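Local coordinates for putative carboxymuconolactone decarboxylase (PDB 2QEU), which is of unproven function but belongs to the carboxymuconolactone decarboxylase family, for which a peroxiredoxin activity is generally inferred, at residues B[19-24]-B[41-46]; B[55-58]-B[63-66]; B[67-72]-B[89-94]. All coordinates share one frame; numbering follows the deposited sequence.

Contact 1. Residues B[19-24]-B[41-46]; sequences AHYESD and ETFDAY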
loop_
_atom_site.group_PDB
_atom_site.type_symbol
_atom_site.label_atom_id
_atom_site.label_comp_id
_atom_site.label_asym_id
_atom_site.label_seq_id
_atom_site.Cartn_x
_atom_site.Cartn_y
_atom_site.Cartn_z
ATOM N N ALA B 19 1.440 32.747 6.587
ATOM C CA ALA B 19 2.385 32.794 7.724
ATOM C C ALA B 19 2.728 31.381 8.248
ATOM O O ALA B 19 3.877 31.090 8.612
ATOM C CB ALA B 19 1.827 33.663 8.838
ATOM N N HIS B 20 1.724 30.509 8.277
ATOM C CA HIS B 20 1.930 29.113 8.658
ATOM C C HIS B 20 2.932 28.415 7.729
ATOM O O HIS B 20 3.897 27.798 8.195
ATOM C CB HIS B 20 0.601 28.325 8.679
ATOM C CG HIS B 20 0.795 26.839 8.767
ATOM N ND1 HIS B 20 1.357 26.226 9.869
ATOM C CD2 HIS B 20 0.539 25.851 7.877
ATOM C CE1 HIS B 20 1.423 24.922 9.659
ATOM N NE2 HIS B 20 0.928 24.666 8.460
ATOM N N TYR B 21 2.695 28.498 6.420
ATOM C CA TYR B 21 3.544 27.789 5.464
ATOM C C TYR B 21 4.953 28.384 5.370
ATOM O O TYR B 21 5.931 27.639 5.221
ATOM C CB TYR B 21 2.870 27.686 4.097
ATOM C CG TYR B 21 1.686 26.739 4.089
ATOM C CD1 TYR B 21 1.889 25.370 4.154
ATOM C CD2 TYR B 21 0.366 27.210 4.022
ATOM C CE1 TYR B 21 0.837 24.497 4.160
ATOM C CE2 TYR B 21 -0.713 26.335 4.011
ATOM C CZ TYR B 21 -0.464 24.949 4.073
ATOM O OH TYR B 21 -1.476 23.984 4.073
ATOM N N GLU B 22 5.082 29.707 5.485
ATOM C CA GLU B 22 6.415 30.287 5.464
ATOM C C GLU B 22 7.201 29.845 6.694
ATOM O O GLU B 22 8.371 29.473 6.589
ATOM C CB GLU B 22 6.352 31.814 5.386
ATOM C CG GLU B 22 5.771 32.351 4.065
ATOM C CD GLU B 22 6.616 32.038 2.836
ATOM O OE1 GLU B 22 7.807 31.690 2.978
ATOM O OE2 GLU B 22 6.087 32.162 1.720
ATOM N N SER B 23 6.542 29.864 7.853
ATOM C CA SER B 23 7.172 29.511 9.114
ATOM C C SER B 23 7.542 28.042 9.151
ATOM O O SER B 23 8.691 27.666 9.426
ATOM C CB SER B 23 6.203 29.814 10.252
ATOM O OG SER B 23 6.763 29.473 11.501
ATOM N N ASP B 24 6.565 27.220 8.814
ATOM C CA ASP B 24 6.733 25.786 8.943
ATOM C C ASP B 24 7.583 25.189 7.845
ATOM O O ASP B 24 8.468 24.339 8.128
ATOM C CB ASP B 24 5.386 25.092 8.943
ATOM C CG ASP B 24 5.514 23.646 9.344
ATOM O OD1 ASP B 24 5.998 23.401 10.495
ATOM O OD2 ASP B 24 5.155 22.810 8.492
ATOM N N GLU B 41 -11.876 25.893 -0.572
ATOM C CA GLU B 41 -12.479 25.495 0.709
ATOM C C GLU B 41 -11.796 24.285 1.320
ATOM O O GLU B 41 -11.632 24.208 2.529
ATOM C CB GLU B 41 -13.971 25.198 0.582
ATOM C CG GLU B 41 -14.816 26.339 0.104
ATOM C CD GLU B 41 -16.326 26.038 0.105
ATOM O OE1 GLU B 41 -16.769 24.861 0.001
ATOM O OE2 GLU B 41 -17.094 27.010 0.204
ATOM N N THR B 42 -11.417 23.317 0.488
ATOM C CA THR B 42 -10.614 22.160 0.961
ATOM C C THR B 42 -9.233 22.586 1.426
ATOM O O THR B 42 -8.781 22.154 2.483
ATOM C CB THR B 42 -10.547 20.991 -0.085
ATOM O OG1 THR B 42 -11.815 20.330 -0.095
ATOM C CG2 THR B 42 -9.414 19.965 0.246
ATOM N N PHE B 43 -8.585 23.472 0.676
ATOM C CA PHE B 43 -7.283 23.975 1.052
ATOM C C PHE B 43 -7.369 24.689 2.414
ATOM O O PHE B 43 -6.509 24.496 3.244
ATOM C CB PHE B 43 -6.716 24.908 -0.038
ATOM C CG PHE B 43 -5.477 25.671 0.387
ATOM C CD1 PHE B 43 -4.239 25.054 0.447
ATOM C CD2 PHE B 43 -5.562 27.023 0.719
ATOM C CE1 PHE B 43 -3.115 25.738 0.849
ATOM C CE2 PHE B 43 -4.443 27.715 1.131
ATOM C CZ PHE B 43 -3.213 27.082 1.199
ATOM N N ASP B 44 -8.429 25.470 2.642
ATOM C CA ASP B 44 -8.590 26.224 3.905
ATOM C C ASP B 44 -8.722 25.248 5.083
ATOM O O ASP B 44 -7.976 25.359 6.038
ATOM C CB ASP B 44 -9.785 27.198 3.840
ATOM C CG ASP B 44 -9.901 28.075 5.090
ATOM O OD1 ASP B 44 -8.874 28.547 5.649
ATOM O OD2 ASP B 44 -11.048 28.315 5.494
ATOM N N ALA B 45 -9.629 24.268 4.985
ATOM C CA ALA B 45 -9.869 23.314 6.090
ATOM C C ALA B 45 -8.624 22.477 6.369
ATOM O O ALA B 45 -8.201 22.327 7.512
ATOM C CB ALA B 45 -11.058 22.423 5.799
ATOM N N TYR B 46 -8.012 21.981 5.307
ATOM C CA TYR B 46 -6.740 21.252 5.391
ATOM C C TYR B 46 -5.660 22.094 6.044
ATOM O O TYR B 46 -4.932 21.595 6.892
ATOM C CB TYR B 46 -6.273 20.797 4.015
ATOM C CG TYR B 46 -4.970 20.072 4.080
ATOM C CD1 TYR B 46 -4.926 18.745 4.508
ATOM C CD2 TYR B 46 -3.772 20.721 3.790
ATOM C CE1 TYR B 46 -3.740 18.082 4.604
ATOM C CE2 TYR B 46 -2.564 20.041 3.873
ATOM C CZ TYR B 46 -2.561 18.727 4.292
ATOM O OH TYR B 46 -1.386 18.033 4.373
#
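Tyr21 lays the outer part of its ring beside the outer part of the Phe43 ring, and the two rings barely overlap. This is a helix-to-helix contact in an all-helical, AhpD-like chain: Tyr21 sits on helix 10-25 and Phe43 on helix 40-53. The ring planes are close to parallel, 19° apart, but the rings are slid apart in their own planes. Their centroids are therefore 6.0 Å apart, too far for a well-overlapped stack. The touching is done by Tyr21 CE2 and Phe43 CZ, 3.8 Å apart.

The two side chains come in from opposite directions. Phe43 has CG anti to its backbone N (chi1 169°), which carries its ring out from helix 40-53 toward helix 10-25. Leu35 and Ala36 of helix 30-38 and Ile13 and Leu14 of helix 10-25 also pack on Phe43, so the ring joins three helices. One face of the Tyr21 ring is taken by its chain neighbour: His20 CD2 stands 3.8 Å above the plane, over the ring centre.

The polar end of Tyr21 is buried but has a partner. Its OH makes a hydrogen bond to Ser47 OG, one turn beyond Phe43, and Ser47 OG is also hydrogen-bonded to Phe43 O. The phenol is thus fixed against helix 40-53 by apolar contact and by this polar link.

Tyr46 takes a smaller share and crosses Tyr21 at about a right angle. Its own OH is hydrogen-bonded to a citrate, probably from the crystallisation liquor, and Met49 of a second subunit packs on its side chain. The meeting with Tyr21 is through a ring carbon: Tyr21 OH lies 4.0 Å from Tyr46 CD2.

Contact 2. Residues B[55-58]-B[63-66]; sequences KSEA and LPLK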
loop_
_atom_site.group_PDB
_atom_site.type_symbol
_atom_site.label_atom_id
_atom_site.label_comp_id
_atom_site.label_asym_id
_atom_site.label_seq_id
_atom_site.Cartn_x
_atom_site.Cartn_y
_atom_site.Cartn_z
ATOM N N LYS B 55 1.691 22.654 15.204
ATOM C CA LYS B 55 1.923 23.637 16.260
ATOM C C LYS B 55 3.317 23.447 16.888
ATOM O O LYS B 55 3.775 22.327 17.140
ATOM C CB LYS B 55 0.805 23.481 17.309
ATOM C CG LYS B 55 0.754 24.537 18.326
ATOM C CD LYS B 55 -0.682 24.824 18.762
ATOM C CE LYS B 55 -1.298 23.692 19.568
ATOM N NZ LYS B 55 -2.795 23.768 19.471
ATOM N N SER B 56 3.995 24.556 17.121
ATOM C CA SER B 56 5.292 24.545 17.807
ATOM C C SER B 56 5.135 24.396 19.328
ATOM O O SER B 56 4.064 24.591 19.888
ATOM C CB SER B 56 6.046 25.844 17.545
ATOM O OG SER B 56 5.329 26.899 18.115
ATOM N N GLU B 57 6.237 24.031 19.969
ATOM C CA GLU B 57 6.309 24.003 21.421
ATOM C C GLU B 57 6.001 25.384 22.020
ATOM O O GLU B 57 5.283 25.474 23.017
ATOM C CB GLU B 57 7.698 23.548 21.846
ATOM C CG GLU B 57 7.944 22.066 21.678
ATOM C CD GLU B 57 9.341 21.682 22.099
ATOM O OE1 GLU B 57 10.314 21.911 21.324
ATOM O OE2 GLU B 57 9.465 21.153 23.222
ATOM N N ALA B 58 6.524 26.432 21.388
ATOM C CA ALA B 58 6.283 27.811 21.813
ATOM C C ALA B 58 4.786 28.127 21.811
ATOM O O ALA B 58 4.310 28.931 22.593
ATOM C CB ALA B 58 7.036 28.762 20.905
ATOM N N LEU B 63 5.224 17.662 21.481
ATOM C CA LEU B 63 6.234 16.964 20.678
ATOM C C LEU B 63 7.028 18.027 19.916
ATOM O O LEU B 63 6.437 18.839 19.242
ATOM C CB LEU B 63 5.510 16.031 19.692
ATOM C CG LEU B 63 6.341 15.083 18.802
ATOM C CD1 LEU B 63 7.147 14.147 19.635
ATOM C CD2 LEU B 63 5.421 14.341 17.822
ATOM N N PRO B 64 8.351 18.075 20.094
ATOM C CA PRO B 64 9.164 19.065 19.399
ATOM C C PRO B 64 8.953 19.064 17.879
ATOM O O PRO B 64 8.806 17.996 17.266
ATOM C CB PRO B 64 10.588 18.638 19.735
ATOM C CG PRO B 64 10.465 17.938 21.048
ATOM C CD PRO B 64 9.163 17.234 21.001
ATOM N N LEU B 65 8.914 20.264 17.304
ATOM C CA LEU B 65 8.633 20.437 15.876
ATOM C C LEU B 65 9.591 19.638 14.991
ATOM O O LEU B 65 9.181 19.095 13.969
ATOM C CB LEU B 65 8.716 21.908 15.479
ATOM C CG LEU B 65 8.244 22.355 14.097
ATOM C CD1 LEU B 65 6.826 21.825 13.773
ATOM C CD2 LEU B 65 8.317 23.889 13.992
ATOM N N LYS B 66 10.861 19.610 15.374
ATOM C CA LYS B 66 11.828 18.816 14.618
ATOM C C LYS B 66 11.432 17.338 14.492
ATOM O O LYS B 66 11.625 16.695 13.427
ATOM C CB LYS B 66 13.215 18.941 15.210
ATOM C CG LYS B 66 13.369 18.500 16.654
ATOM C CD LYS B 66 14.825 18.862 17.101
ATOM C CE LYS B 66 15.050 18.564 18.565
ATOM N NZ LYS B 66 16.351 19.040 19.078
HETATM O O HOH W 1 6.172 21.343 17.710
HETATM O O HOH W 2 9.269 22.692 18.819
#
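One face of the flat Glu57 carboxylate lies over CA, CB and CG of Pro64, whose own ring is puckered. A water bound to Glu57 OE1 sits close to the carboxylate plane instead. Glu57 OE1 does most of the touching, at 3.6 Å from Pro64 CA and 3.6 Å from Pro64 CB. The other oxygen, OE2 of Glu57, comes no closer than 4.0 Å, to Pro64 CG. This is van der Waals contact, and no direct hydrogen bond joins the two segments.

Glu57 reaches across because its chain is fully extended beyond CG (chi2 179°). The carboxylate is then turned well out of line with that chain (chi3 -78°), and OE1 is brought near the start of helix 65-79. There the water completes the link. It donates to Glu57 OE1 at 2.8 Å and accepts from Leu65 N at 2.9 Å.

Pro64 holds the N-cap position of helix 65-79, so Leu65 N belongs to the first turn. The contact closes the loop that connects helix 40-53 to helix 65-79 in this AhpD-like helical fold. A negative group near a helix N-terminus would probably be favoured by the partial positive charge there.

A second water ties the loop back on itself. It donates to Lys55 O at 2.7 Å and to Leu63 O at 2.9 Å, so both of its protons are used on backbone carbonyls.

The loop also faces other subunits. Lys55 NZ forms a salt bridge with Glu41 of a second subunit. Leu63 N is hydrogen-bonded to Glu104 of a fourth subunit, and Tyr67 of that same subunit packs on Leu63 and Pro64.

Contact 3. Residues B[67-72]-B[89-94]; sequences YKHLIL and TRAAMN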
loop_
_atom_site.group_PDB
_atom_site.type_symbol
_atom_site.label_atom_id
_atom_site.label_comp_id
_atom_site.label_asym_id
_atom_site.label_seq_id
_atom_site.Cartn_x
_atom_site.Cartn_y
_atom_site.Cartn_z
ATOM N N TYR B 67 10.867 16.792 15.571
ATOM C CA TYR B 67 10.416 15.389 15.565
ATOM C C TYR B 67 9.082 15.175 14.834
ATOM O O TYR B 67 8.870 14.126 14.206
ATOM C CB TYR B 67 10.400 14.817 16.988
ATOM C CG TYR B 67 11.787 14.814 17.596
ATOM C CD1 TYR B 67 12.903 14.368 16.877
ATOM C CD2 TYR B 67 12.005 15.305 18.869
ATOM C CE1 TYR B 67 14.199 14.427 17.420
ATOM C CE2 TYR B 67 13.267 15.349 19.426
ATOM C CZ TYR B 67 14.366 14.917 18.722
ATOM O OH TYR B 67 15.613 15.003 19.311
ATOM N N LYS B 68 8.205 16.195 14.880
ATOM C CA LYS B 68 7.009 16.194 14.069
ATOM C C LYS B 68 7.374 16.056 12.592
ATOM O O LYS B 68 6.851 15.211 11.877
ATOM C CB LYS B 68 6.187 17.449 14.273
ATOM C CG LYS B 68 5.578 17.569 15.665
ATOM C CD LYS B 68 4.472 18.660 15.715
ATOM C CE LYS B 68 3.794 18.629 17.052
ATOM N NZ LYS B 68 2.799 19.698 17.169
ATOM N N HIS B 69 8.287 16.911 12.143
ATOM C CA HIS B 69 8.737 16.804 10.752
ATOM C C HIS B 69 9.544 15.558 10.434
ATOM O O HIS B 69 9.412 15.034 9.325
ATOM C CB HIS B 69 9.464 18.056 10.330
ATOM C CG HIS B 69 8.558 19.206 10.063
ATOM N ND1 HIS B 69 7.785 19.305 8.928
ATOM C CD2 HIS B 69 8.295 20.303 10.803
ATOM C CE1 HIS B 69 7.087 20.429 8.976
ATOM N NE2 HIS B 69 7.385 21.065 10.100
ATOM N N LEU B 70 10.308 15.032 11.388
ATOM C CA LEU B 70 10.945 13.738 11.181
ATOM C C LEU B 70 9.897 12.637 10.934
ATOM O O LEU B 70 10.081 11.818 10.049
ATOM C CB LEU B 70 11.846 13.378 12.351
ATOM C CG LEU B 70 12.563 12.029 12.219
ATOM C CD1 LEU B 70 13.414 11.956 10.982
ATOM C CD2 LEU B 70 13.378 11.814 13.498
ATOM N N ILE B 71 8.809 12.616 11.712
ATOM C CA ILE B 71 7.735 11.636 11.455
ATOM C C ILE B 71 7.213 11.785 10.007
ATOM O O ILE B 71 7.077 10.800 9.300
ATOM C CB ILE B 71 6.596 11.732 12.512
ATOM C CG1 ILE B 71 7.131 11.241 13.886
ATOM C CG2 ILE B 71 5.323 10.978 12.075
ATOM C CD1 ILE B 71 6.303 11.690 15.140
ATOM N N LEU B 72 7.016 13.033 9.577
ATOM C CA LEU B 72 6.544 13.301 8.207
ATOM C C LEU B 72 7.553 12.875 7.162
ATOM O O LEU B 72 7.183 12.345 6.107
ATOM C CB LEU B 72 6.053 14.728 8.082
ATOM C CG LEU B 72 4.758 14.962 8.834
ATOM C CD1 LEU B 72 4.569 16.500 9.036
ATOM C CD2 LEU B 72 3.594 14.319 8.168
ATOM N N THR B 89 12.326 17.360 5.438
ATOM C CA THR B 89 13.714 17.300 5.917
ATOM C C THR B 89 14.224 18.727 6.195
ATOM O O THR B 89 14.784 19.011 7.254
ATOM C CB THR B 89 14.655 16.570 4.951
ATOM O OG1 THR B 89 14.221 15.220 4.861
ATOM C CG2 THR B 89 16.137 16.606 5.445
ATOM N N ARG B 90 14.051 19.598 5.205
ATOM C CA ARG B 90 14.377 21.015 5.341
ATOM C C ARG B 90 13.710 21.611 6.595
ATOM O O ARG B 90 14.375 22.214 7.434
ATOM C CB ARG B 90 13.970 21.778 4.064
ATOM C CG ARG B 90 14.462 23.213 3.998
ATOM C CD ARG B 90 13.915 23.949 2.759
ATOM N NE ARG B 90 14.317 23.337 1.488
ATOM C CZ ARG B 90 13.503 22.710 0.635
ATOM N NH1 ARG B 90 12.202 22.612 0.864
ATOM N NH2 ARG B 90 13.982 22.199 -0.501
ATOM N N ALA B 91 12.401 21.410 6.730
ATOM C CA ALA B 91 11.637 21.901 7.881
ATOM C C ALA B 91 12.209 21.347 9.208
ATOM O O ALA B 91 12.460 22.101 10.158
ATOM C CB ALA B 91 10.141 21.541 7.716
ATOM N N ALA B 92 12.439 20.030 9.257
ATOM C CA ALA B 92 12.937 19.407 10.478
ATOM C C ALA B 92 14.271 20.037 10.887
ATOM O O ALA B 92 14.530 20.274 12.077
ATOM C CB ALA B 92 13.067 17.837 10.323
HETATM N N MSE B 93 15.150 20.232 9.898
HETATM C CA MSE B 93 16.515 20.692 10.158
HETATM C C MSE B 93 16.512 22.174 10.503
HETATM O O MSE B 93 17.262 22.624 11.376
HETATM C CB MSE B 93 17.417 20.391 8.968
HETATM C CG MSE B 93 17.743 18.909 8.881
HETATM SE SE MSE B 93 18.807 18.398 7.382
HETATM C CE MSE B 93 20.479 19.416 7.817
ATOM N N ASN B 94 15.616 22.918 9.859
ATOM C CA ASN B 94 15.373 24.296 10.273
ATOM C C ASN B 94 14.945 24.378 11.730
ATOM O O ASN B 94 15.286 25.374 12.414
ATOM C CB ASN B 94 14.362 24.998 9.342
ATOM C CG ASN B 94 14.989 25.503 8.053
ATOM O OD1 ASN B 94 16.181 25.826 8.017
ATOM N ND2 ASN B 94 14.184 25.625 7.004
#
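His69 has CG beside its backbone N and anti to its carbonyl carbon (chi1 -76°), which sends the imidazole toward helix 82-94 and under the methyl of Ala91. The ring is turned to offer a face to that methyl. Ala91 CB lies 3.4 Å from the centroid of the His69 ring and only 9° off the ring normal, a CH-pi contact over the ring centre. The nearest single ring atoms are ND1 and CE1 of His69, each 3.5 Å from Ala91 CB.

The other alanine meets the stem of the same side chain. Ala92 CB touches His69 CB at 3.6 Å. It also approaches the backbone, where Ala92 CB is 4.1 Å from Leu70 N.

Helix 65-79 and helix 82-94 follow each other in the chain and form an antiparallel helical hairpin of the AhpD-like fold. The short axes run at 161° and come within 8.0 Å. The small alanine side chains allow this close approach: the CA atoms of His69 and Ala92 are 4.9 Å apart.

Both nitrogens of the buried imidazole have hydrogen-bond partners outside the two segments: NE2 with Asp24 OD1 of helix 10-25, and ND1 with His88 ND1 of helix 82-94 itself. The ring is therefore gripped at both nitrogens and covered on one face by the Ala91 methyl, so its rotation is well fixed. Met25 of helix 10-25 packs on both His69 and Ala91.

Helix 65-79 also takes part in a subunit interface, where Tyr67 meets Tyr67 of a fourth subunit, and Leu70 and Ile71 pack on Ile71 and Leu70 of that subunit.

In the fold
Contact 3 lies nearest the chain centre, about 5 Å from it; contacts 1 and 2 are each about 13 Å away. Contacts 2 and 3 share helix 65-79 and have centres about 10 Å apart. Lys68 NZ joins them, 2.8 Å from Lys55 O, a probable hydrogen bond. Contact 1 is about 17 Å from each of the others, centre to centre. Asp24 bridges the gap: its OD1 is 2.7 Å from His69 NE2, a probable hydrogen bond, and 3.7 Å from Leu65 CD1. Its OD2 pairs with Arg50. The bound citrate is at contact 1 and may mark a pocket. Contacts 2 and 3 both face the fourth subunit of the six-chain assembly.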